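Local atomic coordinates of protein-glutaminase (Chryseobacterium proteolyticum, PDB entry 2ZK9), a protein that hydrolyses the side-chain amide of glutamine residues in proteins, deamidating them to glutamate with release of ammonia. Residues Q17-N20 and E21-G24. Residues are numbered along the deposited sequence; the frame is centred on the assembly and turned at random.
Sequences QIKN and ESCG. Unlike the reference sequence in segment 21-24: Glu21 (reference Gln).
Ser22 carries OG beside its backbone N (chi1 -61°), and this turns the hydroxyl back onto Lys19 O. Glu21 has CG likewise beside its own N, and a second bend at chi2 (-57°) folds the chain back towards Gln17 O. Lys19 O accepts two bonds from Ser22. Ser22 OG donates to Lys19 O at 2.7 Å, tilted 21° from the carbonyl plane. Ser22 N donates to Lys19 O at 3.0 Å. This second bond closes a type I beta turn from Lys19 to Ser22, in the passage from helix 8-19 to the loop before helix 42-55. One residue earlier, Glu21 N donates to Ile18 O at 3.0 Å. An alanine in place of Ser22 lacks the hydroxyl, so of the two bonds that Ser22 gives Lys19 O the backbone one alone would remain, and the turn would probably be less firmly held. Glu21 CG lies 3.6 Å from Gln17 O. One water donates to both Gln17 O (2.7 Å) and Glu21 OE1 (2.9 Å), bridging the last helical turn and the carboxylate. The other carboxylate oxygen, Glu21 OE2, accepts from Ser29 N. Next along the loop, Cys23 forms a disulfide with Cys32.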
ATOM      1  N   GLN A  17      -6.633   7.868   9.672  1.00 12.04           N
ATOM      2  CA  GLN A  17      -6.850   6.585  10.336  0.51 11.88           C
ATOM      3  C   GLN A  17      -5.778   5.583   9.942  1.00 11.30           C
ATOM      4  O   GLN A  17      -5.276   4.828  10.794  1.00 13.56           O
ATOM      5  CB  GLN A  17      -8.226   6.010  10.022  0.51 13.42           C
ATOM      6  CG  GLN A  17      -9.368   6.892  10.554  0.51 13.26           C
ATOM      7  CD  GLN A  17     -10.647   6.277  10.120  0.51 15.51           C
ATOM      8  OE1 GLN A  17     -10.799   5.076  10.358  0.51 24.52           O
ATOM      9  NE2 GLN A  17     -11.514   7.043   9.467  0.51 21.56           N
ATOM     10  N   ILE A  18      -5.445   5.549   8.675  1.00 10.19           N
ATOM     11  CA  ILE A  18      -4.362   4.647   8.189  1.00 10.06           C
ATOM     12  C   ILE A  18      -3.049   5.050   8.786  1.00 10.17           C
ATOM     13  O   ILE A  18      -2.309   4.194   9.298  1.00 10.56           O
ATOM     14  CB  ILE A  18      -4.367   4.686   6.642  1.00  9.78           C
ATOM     15  CG1 ILE A  18      -5.583   3.911   6.086  1.00 10.40           C
ATOM     16  CG2 ILE A  18      -3.076   4.080   6.138  1.00 10.67           C
ATOM     17  CD1 ILE A  18      -5.840   4.164   4.636  1.00 11.13           C
ATOM     18  N   LYS A  19      -2.715   6.341   8.755  1.00 11.02           N
ATOM     19  CA  LYS A  19      -1.419   6.788   9.258  1.00 12.47           C
ATOM     20  C   LYS A  19      -1.290   6.484  10.734  1.00 11.64           C
ATOM     21  O   LYS A  19      -0.214   6.146  11.225  1.00 11.63           O
ATOM     22  CB  LYS A  19      -1.179   8.264   8.922  1.00 15.64           C
ATOM     23  CG  LYS A  19       0.331   8.589   9.090  1.00 19.87           C
ATOM     24  CD  LYS A  19       0.734   9.944   8.567  1.00 25.25           C
ATOM     25  CE  LYS A  19       2.163  10.284   8.719  1.00 26.98           C
ATOM     26  NZ  LYS A  19       2.457  11.683   8.411  1.00 28.36           N
ATOM     27  N   ASN A  20      -2.386   6.581  11.462  1.00 11.28           N
ATOM     28  CA  ASN A  20      -2.394   6.294  12.896  1.00 12.76           C
ATOM     29  C   ASN A  20      -2.057   4.851  13.219  1.00 10.73           C
ATOM     30  O   ASN A  20      -1.718   4.561  14.382  1.00 11.94           O
ATOM     31  CB  ASN A  20      -3.745   6.670  13.519  1.00 17.52           C
ATOM     32  CG  ASN A  20      -3.910   8.146  13.704  1.00 23.96           C
ATOM     33  OD1 ASN A  20      -2.979   8.928  13.575  1.00 28.24           O
ATOM     34  ND2 ASN A  20      -5.183   8.442  14.055  1.00 36.98           N
ATOM     35  N   GLU A  21      -2.144   3.927  12.270  1.00 10.54           N
ATOM     36  CA  GLU A  21      -1.797   2.541  12.476  1.00  9.64           C
ATOM     37  C   GLU A  21      -0.366   2.209  12.077  1.00  9.40           C
ATOM     38  O   GLU A  21       0.020   1.059  12.074  1.00 10.25           O
ATOM     39  CB  GLU A  21      -2.789   1.610  11.726  1.00 10.48           C
ATOM     40  CG  GLU A  21      -4.205   1.747  12.262  1.00 11.19           C
ATOM     41  CD  GLU A  21      -4.288   1.469  13.743  1.00 10.28           C
ATOM     42  OE1 GLU A  21      -5.042   2.236  14.471  1.00 15.41           O
ATOM     43  OE2 GLU A  21      -3.629   0.527  14.218  1.00 11.03           O
ATOM     44  N   SER A  22       0.429   3.245  11.747  1.00  9.71           N
ATOM     45  CA  SER A  22       1.805   3.009  11.322  1.00  9.76           C
ATOM     46  C   SER A  22       2.664   2.467  12.462  1.00  9.73           C
ATOM     47  O   SER A  22       2.630   2.961  13.602  1.00 10.96           O
ATOM     48  CB  SER A  22       2.447   4.312  10.917  1.00 10.92           C
ATOM     49  OG  SER A  22       1.770   4.930   9.810  1.00 11.93           O
ATOM     50  N   CYS A  23       3.521   1.512  12.135  1.00  9.69           N
ATOM     51  CA  CYS A  23       4.529   1.082  13.089  1.00  9.76           C
ATOM     52  C   CYS A  23       5.427   2.275  13.432  1.00 10.45           C
ATOM     53  O   CYS A  23       5.747   3.100  12.583  1.00 12.31           O
ATOM     54  CB  CYS A  23       5.403  -0.042  12.562  1.00 10.93           C
ATOM     55  SG  CYS A  23       4.531  -1.586  12.265  1.00 12.29           S
ATOM     56  N   GLY A  24       5.811   2.431  14.672  0.57 11.98           N
ATOM     57  CA  GLY A  24       6.599   3.598  15.081  0.57 13.93           C
ATOM     58  C   GLY A  24       5.711   4.610  15.781  0.57 13.33           C
ATOM     59  O   GLY A  24       6.220   5.600  16.303  0.57 15.98           O
TER
HETATM   60  O   HOH W   1      -6.729   4.120  13.003  1.00 23.90           O